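Local atomic coordinates of 3'-5'-exonuclease (Saccharomyces cerevisiae, PDB entry 3E2V), a protein that probably cuts double-stranded DNA with little sequence specificity and degrades it from the 3' to the 5' end, as a magnesium-dependent hydrolase of the TatD family. Residues E183-N191 with F241-K249; C207-V218 with D261-S269. All coordinates share one frame; numbering follows the deposited sequence.

In the fold
From the N terminus, the chain enters contact 1 on the last turns of helix 174-187, passes through strand 199-204 and enters contact 2 on helix 207-219. Segment 241-249 then returns to the end of helix 174-187 and closes contact 1 across 49 intervening residues; after strand 250-252, helix 259-268 closes contact 2 across 42. The segments therefore alternate and the two loops cross. Contact 2 pairs successive outer helices of the TIM barrel, whereas contact 1 joins helix 174-187 to the segment leading into strand 250-252. The two contacts meet where F244 N lies 2.8 Å from F217 O, a probable hydrogen bond, and where L185 packs on F217.

Contact 1 (E183-N191 with F241-K249); sequences EQLKISCLN and FYKFHPDRK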
# COMPACT_ATOMS: atom_id res chain seq x y z
N GLU A 183 -0.21 12.21 14.15
CA GLU A 183 0.83 11.80 15.10
C GLU A 183 1.83 10.84 14.45
O GLU A 183 3.04 10.90 14.72
CB GLU A 183 0.24 11.18 16.38
CG GLU A 183 -0.55 12.19 17.23
CD GLU A 183 0.28 13.42 17.63
OE1 GLU A 183 1.40 13.26 18.19
OE2 GLU A 183 -0.19 14.56 17.38
N GLN A 184 1.34 9.96 13.57
CA GLN A 184 2.26 9.09 12.83
C GLN A 184 3.12 9.86 11.84
O GLN A 184 4.29 9.53 11.64
CB GLN A 184 1.49 7.95 12.15
CG GLN A 184 0.97 6.93 13.18
CD GLN A 184 0.23 5.79 12.50
OE1 GLN A 184 0.83 4.77 12.17
NE2 GLN A 184 -1.07 5.99 12.23
N LEU A 185 2.55 10.89 11.21
CA LEU A 185 3.38 11.75 10.38
C LEU A 185 4.49 12.39 11.21
O LEU A 185 5.62 12.50 10.76
CB LEU A 185 2.55 12.81 9.66
CG LEU A 185 1.64 12.26 8.55
CD1 LEU A 185 0.73 13.38 8.09
CD2 LEU A 185 2.44 11.67 7.38
N LYS A 186 4.16 12.81 12.43
CA LYS A 186 5.18 13.41 13.28
C LYS A 186 6.29 12.40 13.60
O LYS A 186 7.47 12.70 13.50
CB LYS A 186 4.57 13.93 14.57
CG LYS A 186 3.71 15.18 14.42
CD LYS A 186 3.06 15.52 15.76
CE LYS A 186 2.11 16.70 15.65
NZ LYS A 186 1.36 16.89 16.95
N ILE A 187 5.89 11.20 13.99
CA ILE A 187 6.86 10.15 14.29
C ILE A 187 7.78 9.90 13.11
O ILE A 187 8.98 9.72 13.29
CB ILE A 187 6.14 8.83 14.72
CG1 ILE A 187 5.70 8.94 16.18
CG2 ILE A 187 7.02 7.60 14.47
CD1 ILE A 187 4.77 7.81 16.57
N SER A 188 7.23 9.94 11.90
CA SER A 188 8.00 9.66 10.69
C SER A 188 9.06 10.73 10.40
O SER A 188 9.88 10.58 9.50
CB SER A 188 7.06 9.54 9.48
OG SER A 188 6.69 10.81 8.97
N CYS A 189 8.96 11.85 11.14
CA CYS A 189 9.91 12.98 11.04
C CYS A 189 10.86 13.11 12.23
O CYS A 189 11.69 14.03 12.27
CB CYS A 189 9.15 14.32 10.89
SG CYS A 189 8.16 14.48 9.40
N LEU A 190 10.74 12.21 13.21
CA LEU A 190 11.39 12.42 14.52
C LEU A 190 12.90 12.31 14.53
O LEU A 190 13.57 12.86 15.43
CB LEU A 190 10.83 11.47 15.57
CG LEU A 190 9.64 12.01 16.35
CD1 LEU A 190 9.29 11.05 17.47
CD2 LEU A 190 9.86 13.42 16.92
N ASN A 191 13.46 11.59 13.58
CA ASN A 191 14.90 11.47 13.46
C ASN A 191 15.31 11.41 11.99
O ASN A 191 14.45 11.23 11.12
CB ASN A 191 15.43 10.29 14.30
CG ASN A 191 14.96 8.93 13.78
OD1 ASN A 191 15.16 8.60 12.61
ND2 ASN A 191 14.35 8.14 14.66
N PHE A 241 9.53 21.80 15.28
CA PHE A 241 9.28 22.09 13.87
C PHE A 241 9.31 20.81 13.04
O PHE A 241 10.33 20.12 12.94
CB PHE A 241 10.31 23.10 13.34
CG PHE A 241 10.07 23.52 11.91
CD1 PHE A 241 8.99 24.31 11.57
CD2 PHE A 241 10.97 23.17 10.92
CE1 PHE A 241 8.78 24.72 10.26
CE2 PHE A 241 10.77 23.58 9.60
CZ PHE A 241 9.67 24.36 9.27
N TYR A 242 8.15 20.52 12.44
CA TYR A 242 7.95 19.36 11.57
C TYR A 242 7.86 19.80 10.12
O TYR A 242 6.99 20.59 9.77
CB TYR A 242 6.66 18.64 11.94
CG TYR A 242 6.75 17.91 13.27
CD1 TYR A 242 7.29 16.63 13.33
CD2 TYR A 242 6.31 18.51 14.45
CE1 TYR A 242 7.40 15.95 14.53
CE2 TYR A 242 6.41 17.83 15.65
CZ TYR A 242 6.95 16.55 15.68
OH TYR A 242 7.04 15.87 16.87
N LYS A 243 8.74 19.26 9.27
CA LYS A 243 8.65 19.51 7.83
C LYS A 243 9.21 18.32 7.07
O LYS A 243 10.29 17.84 7.41
CB LYS A 243 9.42 20.80 7.42
CG LYS A 243 9.22 21.17 5.96
CD LYS A 243 10.03 22.41 5.57
CE LYS A 243 9.68 22.80 4.14
NZ LYS A 243 10.56 23.91 3.63
N PHE A 244 8.51 17.85 6.04
CA PHE A 244 9.06 16.77 5.24
C PHE A 244 10.39 17.18 4.59
O PHE A 244 10.55 18.30 4.09
CB PHE A 244 8.12 16.37 4.11
CG PHE A 244 6.82 15.74 4.55
CD1 PHE A 244 6.71 14.94 5.69
CD2 PHE A 244 5.71 15.88 3.73
CE1 PHE A 244 5.47 14.34 6.04
CE2 PHE A 244 4.49 15.28 4.06
CZ PHE A 244 4.37 14.49 5.21
N HIS A 245 11.33 16.24 4.58
CA HIS A 245 12.54 16.40 3.80
C HIS A 245 12.19 16.72 2.34
O HIS A 245 11.23 16.17 1.81
CB HIS A 245 13.34 15.11 3.86
CG HIS A 245 14.73 15.24 3.33
ND1 HIS A 245 15.03 15.18 1.99
CD2 HIS A 245 15.92 15.42 3.96
CE1 HIS A 245 16.33 15.33 1.81
NE2 HIS A 245 16.89 15.48 2.99
N PRO A 246 12.95 17.62 1.68
CA PRO A 246 12.56 17.99 0.32
C PRO A 246 12.61 16.84 -0.68
O PRO A 246 11.99 16.94 -1.73
CB PRO A 246 13.57 19.09 -0.05
CG PRO A 246 14.73 18.85 0.82
CD PRO A 246 14.16 18.36 2.12
N ASP A 247 13.32 15.76 -0.34
CA ASP A 247 13.36 14.58 -1.21
C ASP A 247 12.47 13.41 -0.76
O ASP A 247 12.46 12.36 -1.39
CB ASP A 247 14.80 14.10 -1.41
CG ASP A 247 15.70 15.17 -2.04
OD1 ASP A 247 15.25 15.90 -2.95
OD2 ASP A 247 16.88 15.26 -1.61
N ARG A 248 11.73 13.59 0.33
CA ARG A 248 10.84 12.51 0.79
C ARG A 248 9.71 12.27 -0.22
O ARG A 248 9.05 13.22 -0.68
CB ARG A 248 10.26 12.82 2.18
CG ARG A 248 8.97 12.08 2.52
CD ARG A 248 8.64 12.24 3.99
NE ARG A 248 9.09 11.08 4.75
CZ ARG A 248 8.91 10.95 6.06
NH1 ARG A 248 8.35 11.93 6.77
NH2 ARG A 248 9.28 9.84 6.68
N LYS A 249 9.51 11.00 -0.56
CA LYS A 249 8.47 10.63 -1.52
C LYS A 249 7.18 10.28 -0.80
O LYS A 249 7.20 9.69 0.29
CB LYS A 249 8.94 9.48 -2.42
CG LYS A 249 10.31 9.72 -3.10
CD LYS A 249 10.35 10.98 -3.95
CE LYS A 249 11.66 11.07 -4.75
NZ LYS A 249 12.89 11.19 -3.90
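The backbones of 183-191 and 241-249 come nearest at C189 and Y242, whose CA atoms are 6.7 Å apart, where a type I turn spans I187-L190 and the short strand 241-242 gives way to an irregular segment. Y242 lays one ring face under the extended chain of K186: K186 CG stands 3.8 Å from the centroid of the Y242 ring and 12° off the normal, a CH-pi contact in which the two side chains cross at about a right angle. Beyond the ring K186 NZ forms a salt bridge with E183 OE2 at 2.8 Å and another with D223, so the ammonium has two carboxylate partners while the methylenes lie over the ring. C189 CB meets the edge of the same ring, 3.8 Å from Y242 CD1. The cysteine sulfur, held beside the backbone N by chi1 of -63°, turns instead to F244, approaching that ring at the edge with C189 SG 4.0 Å from F244 CD1; L185 CD2 reaches another part of the rim, at F244 CZ. R248 grips S188 end-on with two nitrogens. R248 NH1 donates to S188 OG and R248 NH2 to S188 O, each at 3.0 Å and both bent, the carbonyl being approached from above its plane. S188 OG in turn donates to L185 O, 2.7 Å away, so the hydroxyl links the guanidinium to the preceding helical turn. R248 NE is taken by Y197 O, which further fixes the rotation of the group. In the TIM barrel of this TatD-family enzyme, L185 and F244 pack on helix 207-219, and S188 and R248 meet I159 of strand 156-165; Y242 pairs with F221 in a two-stranded antiparallel sheet.

Contact 2 (C207-V218 with D261-S269); sequences CDDFVQILERFV and DLQKLLNLS
L268 is the knob at the centre of this contact, seated in a hole formed by V211, L214, E215 and V218 on the facing helix. The two helices are successive outer helices of the TIM barrel, and their segments run nearly parallel, with axes 10.4 Å apart at an angle of 5°. Chi1 of 170° sets L268 CG opposite the backbone N and over the facing helix, where the two methyls go separate ways: L268 CD2 lies 3.8 Å from L214 CB, while L268 CD1 packs against the backbone of E215, 3.8 Å from E215 CA, and also touches V218 CG2. One turn earlier L265 fills the next space. L265 CD2 comes to the edge of the F210 ring, 3.7 Å from F210 CE2, and also meets V211 CG2; F210 itself reaches inward to L201 and M203 of strand 199-204, carrying the packing from the helix pair to the barrel wall. Toward the N-terminal ends the packing turns mixed. C207 SG lies nearest D261, 3.8 Å from D261 O, with K264 CB and L265 a little farther away, and C207 CB approaches the carboxylate of D261, whose OD2 accepts a hydrogen bond from S258 N, just before its own helix. At the exposed edge K264, its chain extended, reaches toward D208, and the salt bridge closes with K264 NZ on the syn lone pair of D208 OD1, at 2.8 Å.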
# COMPACT_ATOMS: atom_id res chain seq x y z
N CYS A 207 -10.25 13.59 0.44
CA CYS A 207 -9.16 14.32 -0.21
C CYS A 207 -8.85 15.65 0.46
O CYS A 207 -7.68 15.94 0.74
CB CYS A 207 -9.44 14.49 -1.70
SG CYS A 207 -7.95 14.99 -2.62
N ASP A 208 -9.86 16.47 0.72
CA ASP A 208 -9.59 17.79 1.26
C ASP A 208 -8.90 17.73 2.63
O ASP A 208 -7.92 18.44 2.86
CB ASP A 208 -10.85 18.66 1.33
CG ASP A 208 -11.28 19.17 -0.04
OD1 ASP A 208 -10.48 19.18 -1.00
OD2 ASP A 208 -12.46 19.57 -0.13
N ASP A 209 -9.38 16.85 3.52
CA ASP A 209 -8.77 16.73 4.84
C ASP A 209 -7.37 16.12 4.77
O ASP A 209 -6.49 16.50 5.54
CB ASP A 209 -9.64 15.89 5.77
CG ASP A 209 -10.89 16.63 6.26
OD1 ASP A 209 -11.07 17.82 5.91
OD2 ASP A 209 -11.69 16.03 7.00
N PHE A 210 -7.17 15.19 3.85
CA PHE A 210 -5.87 14.52 3.65
C PHE A 210 -4.86 15.56 3.20
O PHE A 210 -3.76 15.66 3.76
CB PHE A 210 -6.10 13.44 2.59
CG PHE A 210 -4.89 12.61 2.20
CD1 PHE A 210 -4.46 11.55 3.00
CD2 PHE A 210 -4.27 12.80 0.97
CE1 PHE A 210 -3.39 10.73 2.59
CE2 PHE A 210 -3.20 11.99 0.55
CZ PHE A 210 -2.75 10.96 1.39
N VAL A 211 -5.24 16.37 2.21
CA VAL A 211 -4.35 17.43 1.71
C VAL A 211 -4.09 18.48 2.78
O VAL A 211 -2.96 18.95 2.91
CB VAL A 211 -4.92 18.05 0.40
CG1 VAL A 211 -4.20 19.36 0.04
CG2 VAL A 211 -4.78 17.03 -0.74
N GLN A 212 -5.12 18.85 3.54
CA GLN A 212 -4.96 19.84 4.60
C GLN A 212 -3.88 19.40 5.61
O GLN A 212 -3.03 20.20 6.01
CB GLN A 212 -6.29 20.08 5.30
CG GLN A 212 -6.24 21.20 6.33
CD GLN A 212 -7.56 21.42 7.03
OE1 GLN A 212 -7.99 22.56 7.21
NE2 GLN A 212 -8.22 20.34 7.44
N ILE A 213 -3.92 18.14 6.03
CA ILE A 213 -2.93 17.66 6.99
C ILE A 213 -1.55 17.60 6.36
O ILE A 213 -0.56 18.10 6.92
CB ILE A 213 -3.35 16.29 7.54
CG1 ILE A 213 -4.53 16.47 8.50
CG2 ILE A 213 -2.20 15.63 8.30
CD1 ILE A 213 -5.31 15.21 8.82
N LEU A 214 -1.45 17.00 5.17
CA LEU A 214 -0.15 16.89 4.53
C LEU A 214 0.49 18.23 4.19
O LEU A 214 1.72 18.36 4.25
CB LEU A 214 -0.23 16.00 3.28
CG LEU A 214 -0.47 14.52 3.60
CD1 LEU A 214 -0.83 13.77 2.33
CD2 LEU A 214 0.77 13.90 4.23
N GLU A 215 -0.33 19.20 3.80
CA GLU A 215 0.20 20.52 3.43
C GLU A 215 0.97 21.15 4.58
O GLU A 215 1.99 21.83 4.34
CB GLU A 215 -0.91 21.45 2.96
CG GLU A 215 -0.41 22.75 2.36
CD GLU A 215 -0.29 23.86 3.40
OE1 GLU A 215 -0.66 23.66 4.58
OE2 GLU A 215 0.17 24.97 3.02
N ARG A 216 0.50 20.93 5.82
CA ARG A 216 1.23 21.48 6.97
C ARG A 216 2.63 20.90 7.10
O ARG A 216 3.57 21.60 7.49
CB ARG A 216 0.44 21.31 8.27
CG ARG A 216 -0.79 22.18 8.31
CD ARG A 216 -1.32 22.36 9.73
NE ARG A 216 -1.49 21.09 10.42
CZ ARG A 216 -2.59 20.34 10.37
NH1 ARG A 216 -3.67 20.74 9.69
NH2 ARG A 216 -2.63 19.20 11.03
N PHE A 217 2.79 19.62 6.77
CA PHE A 217 4.11 19.00 6.78
C PHE A 217 4.95 19.36 5.54
O PHE A 217 6.17 19.40 5.62
CB PHE A 217 3.95 17.48 6.86
CG PHE A 217 3.50 16.98 8.21
CD1 PHE A 217 4.44 16.54 9.16
CD2 PHE A 217 2.15 16.96 8.56
CE1 PHE A 217 4.02 16.08 10.42
CE2 PHE A 217 1.73 16.49 9.81
CZ PHE A 217 2.67 16.06 10.74
N VAL A 218 4.29 19.59 4.41
CA VAL A 218 5.01 20.00 3.20
C VAL A 218 5.65 21.39 3.39
O VAL A 218 6.82 21.59 3.04
CB VAL A 218 4.07 19.98 1.95
CG1 VAL A 218 4.71 20.73 0.76
CG2 VAL A 218 3.73 18.53 1.56
N ASP A 261 -9.76 15.55 -7.51
CA ASP A 261 -8.93 15.03 -6.42
C ASP A 261 -7.50 14.81 -6.88
O ASP A 261 -6.54 15.15 -6.16
CB ASP A 261 -9.43 13.66 -5.94
CG ASP A 261 -10.78 13.70 -5.29
OD1 ASP A 261 -11.18 14.77 -4.77
OD2 ASP A 261 -11.44 12.63 -5.31
N LEU A 262 -7.34 14.24 -8.08
CA LEU A 262 -6.00 13.99 -8.61
C LEU A 262 -5.20 15.28 -8.70
O LEU A 262 -4.04 15.31 -8.32
CB LEU A 262 -6.05 13.30 -9.98
CG LEU A 262 -4.69 13.15 -10.66
CD1 LEU A 262 -3.76 12.21 -9.84
CD2 LEU A 262 -4.83 12.65 -12.10
N GLN A 263 -5.80 16.34 -9.23
CA GLN A 263 -5.09 17.60 -9.37
C GLN A 263 -4.70 18.17 -7.98
O GLN A 263 -3.61 18.70 -7.82
CB GLN A 263 -5.90 18.59 -10.20
CG GLN A 263 -6.05 18.15 -11.66
CD GLN A 263 -4.70 17.90 -12.33
OE1 GLN A 263 -3.79 18.72 -12.24
NE2 GLN A 263 -4.58 16.76 -13.01
N LYS A 264 -5.58 18.02 -6.99
CA LYS A 264 -5.22 18.47 -5.64
C LYS A 264 -4.00 17.71 -5.13
O LYS A 264 -3.11 18.30 -4.50
CB LYS A 264 -6.40 18.28 -4.68
CG LYS A 264 -7.57 19.26 -4.94
CD LYS A 264 -8.80 18.86 -4.14
CE LYS A 264 -9.90 19.90 -4.34
NZ LYS A 264 -11.18 19.52 -3.69
N LEU A 265 -3.95 16.40 -5.39
CA LEU A 265 -2.81 15.60 -4.92
C LEU A 265 -1.53 15.97 -5.66
O LEU A 265 -0.47 16.16 -5.04
CB LEU A 265 -3.12 14.11 -5.06
CG LEU A 265 -4.25 13.56 -4.17
CD1 LEU A 265 -4.53 12.13 -4.57
CD2 LEU A 265 -3.88 13.63 -2.71
N LEU A 266 -1.61 16.10 -6.99
CA LEU A 266 -0.41 16.41 -7.78
C LEU A 266 0.17 17.76 -7.44
O LEU A 266 1.40 17.94 -7.48
CB LEU A 266 -0.68 16.32 -9.29
CG LEU A 266 -1.05 14.93 -9.81
CD1 LEU A 266 -1.52 15.03 -11.26
CD2 LEU A 266 0.11 13.93 -9.70
N ASN A 267 -0.70 18.70 -7.09
CA ASN A 267 -0.29 20.07 -6.78
C ASN A 267 0.23 20.23 -5.35
O ASN A 267 0.90 21.22 -5.03
CB ASN A 267 -1.44 21.04 -7.09
CG ASN A 267 -1.64 21.23 -8.59
OD1 ASN A 267 -0.69 21.25 -9.37
ND2 ASN A 267 -2.90 21.36 -9.00
N LEU A 268 -0.08 19.27 -4.49
CA LEU A 268 0.39 19.29 -3.11
C LEU A 268 1.93 19.31 -3.04
O LEU A 268 2.50 20.05 -2.24
CB LEU A 268 -0.20 18.09 -2.34
CG LEU A 268 0.30 17.74 -0.94
CD1 LEU A 268 -0.05 18.86 0.05
CD2 LEU A 268 -0.35 16.45 -0.51
N SER A 269 2.57 18.51 -3.89
CA SER A 269 4.03 18.36 -3.90
C SER A 269 4.47 17.66 -5.17
O SER A 269 3.80 16.74 -5.62
CB SER A 269 4.48 17.51 -2.71
OG SER A 269 5.82 17.09 -2.86